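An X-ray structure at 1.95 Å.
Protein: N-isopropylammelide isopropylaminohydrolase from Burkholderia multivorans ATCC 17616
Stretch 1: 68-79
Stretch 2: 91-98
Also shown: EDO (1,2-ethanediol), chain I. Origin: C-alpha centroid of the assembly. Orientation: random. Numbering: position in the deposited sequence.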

ATOM      1  N   LEU A  68      -9.665  -2.110   2.014  1.00 24.20           N
ATOM      2  CA  LEU A  68     -10.717  -1.852   1.031  1.00 25.17           C
ATOM      3  C   LEU A  68     -12.045  -2.454   1.463  1.00 27.39           C
ATOM      4  O   LEU A  68     -13.108  -1.972   1.048  1.00 29.56           O
ATOM      5  CB  LEU A  68     -10.344  -2.412  -0.347  1.00 21.58           C
ATOM      6  CG  LEU A  68      -9.167  -1.831  -1.140  1.00 25.49           C
ATOM      7  CD1 LEU A  68      -8.956  -2.612  -2.426  1.00 25.69           C
ATOM      8  CD2 LEU A  68      -9.360  -0.354  -1.421  1.00 25.57           C
ATOM      9  N   ASP A  69     -12.007  -3.518   2.268  1.00 24.38           N
ATOM     10  CA  ASP A  69     -13.249  -4.160   2.677  1.00 26.33           C
ATOM     11  C   ASP A  69     -14.044  -3.292   3.647  1.00 32.01           C
ATOM     12  O   ASP A  69     -15.268  -3.426   3.723  1.00 30.11           O
ATOM     13  CB  ASP A  69     -12.964  -5.540   3.293  1.00 29.60           C
ATOM     14  CG  ASP A  69     -12.051  -5.479   4.530  1.00 30.21           C
ATOM     15  OD1 ASP A  69     -11.096  -4.663   4.550  1.00 30.61           O
ATOM     16  OD2 ASP A  69     -12.286  -6.269   5.473  1.00 30.08           O
ATOM     17  N   LYS A  70     -13.376  -2.403   4.390  1.00 25.66           N
ATOM     18  CA  LYS A  70     -14.016  -1.659   5.475  1.00 32.13           C
ATOM     19  C   LYS A  70     -14.617  -0.333   5.031  1.00 26.99           C
ATOM     20  O   LYS A  70     -15.423   0.244   5.775  1.00 27.02           O
ATOM     21  CB  LYS A  70     -13.011  -1.330   6.589  1.00 31.49           C
ATOM     22  CG  LYS A  70     -12.367  -2.477   7.364  1.00 36.26           C
ATOM     23  CD  LYS A  70     -11.349  -1.859   8.338  1.00 42.84           C
ATOM     24  CE  LYS A  70     -10.437  -2.882   9.010  1.00 40.80           C
ATOM     25  NZ  LYS A  70     -11.129  -3.696  10.050  1.00 39.00           N
ATOM     26  N   THR A  71     -14.202   0.180   3.874  1.00 24.81           N
ATOM     27  CA  THR A  71     -14.478   1.562   3.497  1.00 27.54           C
ATOM     28  C   THR A  71     -15.962   1.792   3.267  1.00 30.00           C
ATOM     29  O   THR A  71     -16.691   0.902   2.820  1.00 29.07           O
ATOM     30  CB  THR A  71     -13.711   1.946   2.225  1.00 27.34           C
ATOM     31  OG1 THR A  71     -13.897   3.342   1.963  1.00 25.74           O
ATOM     32  CG2 THR A  71     -14.196   1.141   1.019  1.00 24.21           C
ATOM     33  N   HIS A  72     -16.405   3.009   3.594  1.00 27.75           N
ATOM     34  CA  HIS A  72     -17.734   3.486   3.228  1.00 29.22           C
ATOM     35  C   HIS A  72     -17.691   4.412   2.018  1.00 28.44           C
ATOM     36  O   HIS A  72     -18.631   5.188   1.797  1.00 34.39           O
ATOM     37  CB  HIS A  72     -18.397   4.185   4.415  1.00 30.55           C
ATOM     38  CG  HIS A  72     -18.724   3.260   5.546  1.00 36.28           C
ATOM     39  ND1 HIS A  72     -19.804   3.456   6.380  1.00 43.12           N
ATOM     40  CD2 HIS A  72     -18.116   2.127   5.978  1.00 39.05           C
ATOM     41  CE1 HIS A  72     -19.845   2.489   7.280  1.00 45.06           C
ATOM     42  NE2 HIS A  72     -18.831   1.671   7.061  1.00 43.15           N
ATOM     43  N   TRP A  73     -16.610   4.359   1.247  1.00 26.48           N
ATOM     44  CA  TRP A  73     -16.515   5.145   0.023  1.00 30.87           C
ATOM     45  C   TRP A  73     -17.739   4.900  -0.849  1.00 35.79           C
ATOM     46  O   TRP A  73     -18.154   3.756  -1.042  1.00 33.77           O
ATOM     47  CB  TRP A  73     -15.242   4.785  -0.739  1.00 30.05           C
ATOM     48  CG  TRP A  73     -14.882   5.832  -1.756  1.00 29.97           C
ATOM     49  CD1 TRP A  73     -15.208   5.847  -3.086  1.00 31.97           C
ATOM     50  CD2 TRP A  73     -14.153   7.041  -1.507  1.00 32.24           C
ATOM     51  NE1 TRP A  73     -14.715   6.992  -3.680  1.00 33.03           N
ATOM     52  CE2 TRP A  73     -14.063   7.738  -2.733  1.00 34.12           C
ATOM     53  CE3 TRP A  73     -13.563   7.599  -0.365  1.00 29.00           C
ATOM     54  CZ2 TRP A  73     -13.410   8.966  -2.847  1.00 32.17           C
ATOM     55  CZ3 TRP A  73     -12.915   8.823  -0.482  1.00 31.26           C
ATOM     56  CH2 TRP A  73     -12.842   9.488  -1.712  1.00 33.47           C
ATOM     57  N   GLY A  74     -18.344   5.983  -1.336  1.00 36.98           N
ATOM     58  CA  GLY A  74     -19.543   5.873  -2.137  1.00 42.86           C
ATOM     59  C   GLY A  74     -20.823   5.667  -1.362  1.00 47.88           C
ATOM     60  O   GLY A  74     -21.900   5.658  -1.969  1.00 42.54           O
ATOM     61  N   MET A  75     -20.751   5.509  -0.053  1.00 35.47           N
ATOM     62  CA  MET A  75     -21.924   5.354   0.787  1.00 41.54           C
ATOM     63  C   MET A  75     -22.253   6.668   1.471  1.00 39.49           C
ATOM     64  O   MET A  75     -21.445   7.601   1.473  1.00 43.09           O
ATOM     65  CB  MET A  75     -21.677   4.261   1.829  1.00 40.52           C
ATOM     66  CG  MET A  75     -21.357   2.890   1.246  1.00 44.08           C
ATOM     67  SD  MET A  75     -20.918   1.728   2.563  1.00 44.59           S
ATOM     68  CE  MET A  75     -22.231   2.003   3.744  1.00 52.03           C
ATOM     69  N   PRO A  76     -23.447   6.789   2.053  1.00 41.90           N
ATOM     70  CA  PRO A  76     -23.745   7.964   2.883  1.00 48.16           C
ATOM     71  C   PRO A  76     -22.710   8.116   3.990  1.00 52.48           C
ATOM     72  O   PRO A  76     -22.076   7.146   4.406  1.00 41.92           O
ATOM     73  CB  PRO A  76     -25.136   7.655   3.450  1.00 56.15           C
ATOM     74  CG  PRO A  76     -25.760   6.768   2.434  1.00 54.79           C
ATOM     75  CD  PRO A  76     -24.632   5.932   1.871  1.00 48.42           C
ATOM     76  N   TRP A  77     -22.533   9.354   4.454  1.00 52.71           N
ATOM     77  CA  TRP A  77     -21.546   9.633   5.490  1.00 51.70           C
ATOM     78  C   TRP A  77     -21.785   8.747   6.708  1.00 41.10           C
ATOM     79  O   TRP A  77     -22.915   8.609   7.172  1.00 43.56           O
ATOM     80  CB  TRP A  77     -21.610  11.112   5.900  1.00 49.28           C
ATOM     81  CG  TRP A  77     -20.597  11.435   6.952  1.00 50.07           C
ATOM     82  CD1 TRP A  77     -20.821  11.652   8.286  1.00 54.77           C
ATOM     83  CD2 TRP A  77     -19.184  11.515   6.764  1.00 40.08           C
ATOM     84  NE1 TRP A  77     -19.626  11.883   8.933  1.00 43.02           N
ATOM     85  CE2 TRP A  77     -18.607  11.803   8.020  1.00 40.52           C
ATOM     86  CE3 TRP A  77     -18.349  11.384   5.651  1.00 37.78           C
ATOM     87  CZ2 TRP A  77     -17.237  11.965   8.191  1.00 38.93           C
ATOM     88  CZ3 TRP A  77     -16.986  11.538   5.823  1.00 45.45           C
ATOM     89  CH2 TRP A  77     -16.444  11.823   7.085  1.00 36.71           C
ATOM     90  N   TYR A  78     -20.718   8.143   7.232  1.00 38.62           N
ATOM     91  CA  TYR A  78     -20.825   7.400   8.486  1.00 38.86           C
ATOM     92  C   TYR A  78     -20.703   8.366   9.664  1.00 40.50           C
ATOM     93  O   TYR A  78     -19.650   8.977   9.868  1.00 39.63           O
ATOM     94  CB  TYR A  78     -19.759   6.304   8.584  1.00 36.16           C
ATOM     95  CG  TYR A  78     -19.796   5.606   9.937  1.00 38.71           C
ATOM     96  CD1 TYR A  78     -20.834   4.731  10.265  1.00 38.26           C
ATOM     97  CD2 TYR A  78     -18.821   5.851  10.895  1.00 44.81           C
ATOM     98  CE1 TYR A  78     -20.889   4.103  11.506  1.00 48.80           C
ATOM     99  CE2 TYR A  78     -18.865   5.231  12.141  1.00 46.88           C
ATOM    100  CZ  TYR A  78     -19.897   4.357  12.438  1.00 51.69           C
ATOM    101  OH  TYR A  78     -19.932   3.748  13.670  1.00 48.05           O
ATOM    102  N   ARG A  79     -21.772   8.502  10.439  1.00 43.20           N
ATOM    103  CA  ARG A  79     -21.762   9.384  11.600  1.00 48.01           C
ATOM    104  C   ARG A  79     -21.011   8.694  12.730  1.00 54.47           C
ATOM    105  O   ARG A  79     -21.501   7.722  13.310  1.00 61.56           O
ATOM    106  CB  ARG A  79     -23.184   9.744  12.012  1.00 52.28           C
ATOM    107  CG  ARG A  79     -24.040  10.166  10.831  1.00 62.69           C
ATOM    108  CD  ARG A  79     -25.015  11.269  11.199  1.00 80.25           C
ATOM    109  NE  ARG A  79     -25.703  11.776  10.016  1.00 84.68           N
ATOM    110  CZ  ARG A  79     -25.979  13.060   9.807  1.00 90.40           C
ATOM    111  NH1 ARG A  79     -25.613  13.972  10.699  1.00 87.37           N
ATOM    112  NH2 ARG A  79     -26.609  13.431   8.700  1.00 96.89           N
TER
HETATM  113  C1  EDO I 408     -16.938   9.515  -1.391  1.00 41.10           C
HETATM  114  O1  EDO I 408     -17.747   8.532  -0.730  1.00 42.55           O
HETATM  115  C2  EDO I 408     -17.210   9.501  -2.888  1.00 52.02           C
HETATM  116  O2  EDO I 408     -18.624   9.576  -3.110  1.00 59.16           O
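Stretch 2, residues 91-98: ENERHYRA

Stretch 2 is the last part of a helix that begins earlier in the chain; residues 91-97 are helical, and Ala-98 is the first to leave helical phi/psi. Its backbone bonds run four residues back, as from Tyr-96 N to Asn-92 O at 2.9 Å. Stretch 1 is mostly irregular, so no single crossing angle describes the packing. End to end, the two chains run neither parallel nor antiparallel, and their contacts follow no simple order: Asp-69 meets Arg-97, Lys-70 meets Glu-93 and Arg-97, and Tyr-78 meets Tyr-96 and Asn-92. The backbones stay well apart: CA of Lys-70 is 9.1 Å from CA of Glu-93, and CA of Tyr-78 is 10.4 Å from CA of Tyr-96. Long side chains must span the gap, and together the two stretches bury 368 Å².

Residues 68-70 have helical phi/psi without the regular bonds. Asp-69 sends its CA-to-CB bond sideways, yet its carboxylate comes nearer and forms a salt bridge with Arg-97: NH2 of Arg-97 donates to OD2 of Asp-69 at 3.3 Å, with the oxygen at the edge of the guanidinium, near its plane, where the N-H groups point. Lys-70 also starts sideways, and its long chain carries the ammonium to Glu-93. NZ of Lys-70 lies 2.8 Å from OE2 of Glu-93 in a hydrogen-bonded salt bridge, with a weak second bond to OE1 of Glu-93 at 3.2 Å. An extended glutamate, both chi1 and chi2 in t, meets the lysine well beyond the helix backbone. The aliphatic part of the lysine is useful too: CG of Lys-70 packs 3.6 Å from NH2 of Arg-97.

Thr-71 is out of reach of the helix; its OG1 accepts a hydrogen bond from N of Trp-73 at 3.0 Å. His-72 then brings its ring to Tyr-96, CE1 of His-72 lying 3.0 Å from OH of Tyr-96; a flat ring with polarised C-H groups can lie this close to a hydroxyl oxygen. The rings are oblique, with planes at 36° and centroids 4.8 Å apart.

A type II beta turn from His-72 to Met-75 follows, closed by N of Met-75 bonding to O of His-72 at 2.8 Å. Gly-74 suits its third position, where phi is positive. The turn also holds an ethanediol, probably from the crystallisation liquor: N of Gly-74 donates to O1 of EDO at 2.7 Å, while C2 of EDO lies over one face of Trp-73. Beyond the turn, flexible, apolar Met-75 points toward the helix and places CE 3.5 Å from OH of Tyr-96.

Pro-76 and Trp-77 are exposed and make no contact with the helix. Tyr-78 points toward it and directs its ring edge at the face of Tyr-96, with planes at 70° and CE1 of Tyr-78 4.2 Å from CD1 of Tyr-96. Its hydroxyl reaches one turn back along the helix, where ND2 of Asn-92 donates to OH of Tyr-78 at 3.2 Å.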

ATOM      1  N   GLU A  91     -14.938  -2.948  19.027  1.00 85.38           N
ATOM      2  CA  GLU A  91     -16.296  -3.412  19.288  1.00 81.29           C
ATOM      3  C   GLU A  91     -17.338  -2.578  18.552  1.00 81.37           C
ATOM      4  O   GLU A  91     -18.435  -3.076  18.272  1.00 82.71           O
ATOM      5  CB  GLU A  91     -16.580  -3.403  20.791  1.00 71.22           C
ATOM      6  N   ASN A  92     -17.032  -1.316  18.240  1.00 73.47           N
ATOM      7  CA  ASN A  92     -17.958  -0.528  17.433  1.00 72.77           C
ATOM      8  C   ASN A  92     -18.041  -1.069  16.011  1.00 67.06           C
ATOM      9  O   ASN A  92     -19.139  -1.195  15.453  1.00 68.61           O
ATOM     10  CB  ASN A  92     -17.545   0.942  17.411  1.00 69.28           C
ATOM     11  CG  ASN A  92     -18.366   1.756  16.417  1.00 58.34           C
ATOM     12  OD1 ASN A  92     -19.499   2.144  16.702  1.00 61.60           O
ATOM     13  ND2 ASN A  92     -17.801   2.007  15.246  1.00 49.37           N
ATOM     14  N   GLU A  93     -16.893  -1.394  15.411  1.00 55.72           N
ATOM     15  CA  GLU A  93     -16.895  -1.941  14.057  1.00 50.09           C
ATOM     16  C   GLU A  93     -17.673  -3.250  13.985  1.00 61.38           C
ATOM     17  O   GLU A  93     -18.456  -3.463  13.051  1.00 57.22           O
ATOM     18  CB  GLU A  93     -15.462  -2.155  13.575  1.00 51.33           C
ATOM     19  CG  GLU A  93     -15.372  -2.764  12.179  1.00 47.97           C
ATOM     20  CD  GLU A  93     -13.937  -2.963  11.731  1.00 57.84           C
ATOM     21  OE1 GLU A  93     -13.122  -3.434  12.556  1.00 56.81           O
ATOM     22  OE2 GLU A  93     -13.624  -2.637  10.563  1.00 55.05           O
ATOM     23  N   ARG A  94     -17.465  -4.140  14.960  1.00 65.22           N
ATOM     24  CA  ARG A  94     -18.155  -5.426  14.950  1.00 65.28           C
ATOM     25  C   ARG A  94     -19.666  -5.243  15.072  1.00 65.41           C
ATOM     26  O   ARG A  94     -20.438  -5.952  14.415  1.00 73.70           O
ATOM     27  CB  ARG A  94     -17.607  -6.320  16.069  1.00 68.19           C
ATOM     28  CG  ARG A  94     -18.481  -7.522  16.399  1.00 78.56           C
ATOM     29  CD  ARG A  94     -17.695  -8.710  16.961  1.00 90.86           C
ATOM     30  NE  ARG A  94     -16.630  -8.333  17.891  1.00 93.41           N
ATOM     31  CZ  ARG A  94     -15.333  -8.500  17.647  1.00 90.93           C
ATOM     32  NH1 ARG A  94     -14.937  -9.044  16.502  1.00 91.02           N
ATOM     33  NH2 ARG A  94     -14.429  -8.135  18.548  1.00 86.91           N
ATOM     34  N   HIS A  95     -20.108  -4.282  15.893  1.00 52.77           N
ATOM     35  CA  HIS A  95     -21.539  -4.011  16.013  1.00 62.10           C
ATOM     36  C   HIS A  95     -22.101  -3.410  14.727  1.00 59.19           C
ATOM     37  O   HIS A  95     -23.225  -3.732  14.327  1.00 64.41           O
ATOM     38  CB  HIS A  95     -21.810  -3.085  17.201  1.00 63.27           C
ATOM     39  CG  HIS A  95     -23.236  -2.629  17.305  1.00 75.06           C
ATOM     40  ND1 HIS A  95     -23.682  -1.445  16.757  1.00 76.82           N
ATOM     41  CD2 HIS A  95     -24.313  -3.198  17.897  1.00 82.94           C
ATOM     42  CE1 HIS A  95     -24.972  -1.306  17.004  1.00 80.73           C
ATOM     43  NE2 HIS A  95     -25.380  -2.356  17.694  1.00 81.31           N
ATOM     44  N   TYR A  96     -21.339  -2.536  14.066  1.00 49.42           N
ATOM     45  CA  TYR A  96     -21.806  -1.963  12.807  1.00 55.04           C
ATOM     46  C   TYR A  96     -22.052  -3.053  11.767  1.00 64.62           C
ATOM     47  O   TYR A  96     -23.109  -3.087  11.124  1.00 65.92           O
ATOM     48  CB  TYR A  96     -20.806  -0.931  12.278  1.00 45.11           C
ATOM     49  CG  TYR A  96     -21.076  -0.589  10.825  1.00 48.13           C
ATOM     50  CD1 TYR A  96     -22.171   0.199  10.474  1.00 54.16           C
ATOM     51  CD2 TYR A  96     -20.270  -1.088   9.804  1.00 48.14           C
ATOM     52  CE1 TYR A  96     -22.444   0.499   9.148  1.00 53.95           C
ATOM     53  CE2 TYR A  96     -20.533  -0.792   8.470  1.00 50.33           C
ATOM     54  CZ  TYR A  96     -21.629   0.000   8.151  1.00 57.61           C
ATOM     55  OH  TYR A  96     -21.914   0.307   6.839  1.00 61.02           O
ATOM     56  N   ARG A  97     -21.085  -3.962  11.597  1.00 67.62           N
ATOM     57  CA  ARG A  97     -21.213  -5.041  10.620  1.00 71.14           C
ATOM     58  C   ARG A  97     -22.319  -6.029  10.971  1.00 76.57           C
ATOM     59  O   ARG A  97     -22.846  -6.694  10.072  1.00 83.26           O
ATOM     60  CB  ARG A  97     -19.881  -5.778  10.490  1.00 71.67           C
ATOM     61  CG  ARG A  97     -18.848  -5.012   9.695  1.00 70.98           C
ATOM     62  CD  ARG A  97     -17.509  -5.716   9.691  1.00 77.05           C
ATOM     63  NE  ARG A  97     -16.691  -5.301   8.553  1.00 80.12           N
ATOM     64  CZ  ARG A  97     -15.402  -5.591   8.414  1.00 81.46           C
ATOM     65  NH1 ARG A  97     -14.771  -6.289   9.351  1.00 82.00           N
ATOM     66  NH2 ARG A  97     -14.742  -5.176   7.341  1.00 78.11           N
ATOM     67  N   ALA A  98     -22.680  -6.142  12.245  1.00 75.64           N
ATOM     68  CA  ALA A  98     -23.703  -7.078  12.685  1.00 84.55           C
ATOM     69  C   ALA A  98     -25.049  -6.408  12.931  1.00 88.97           C
ATOM     70  O   ALA A  98     -25.949  -7.035  13.497  1.00 98.24           O
ATOM     71  CB  ALA A  98     -23.238  -7.806  13.944  1.00 84.35           C
TER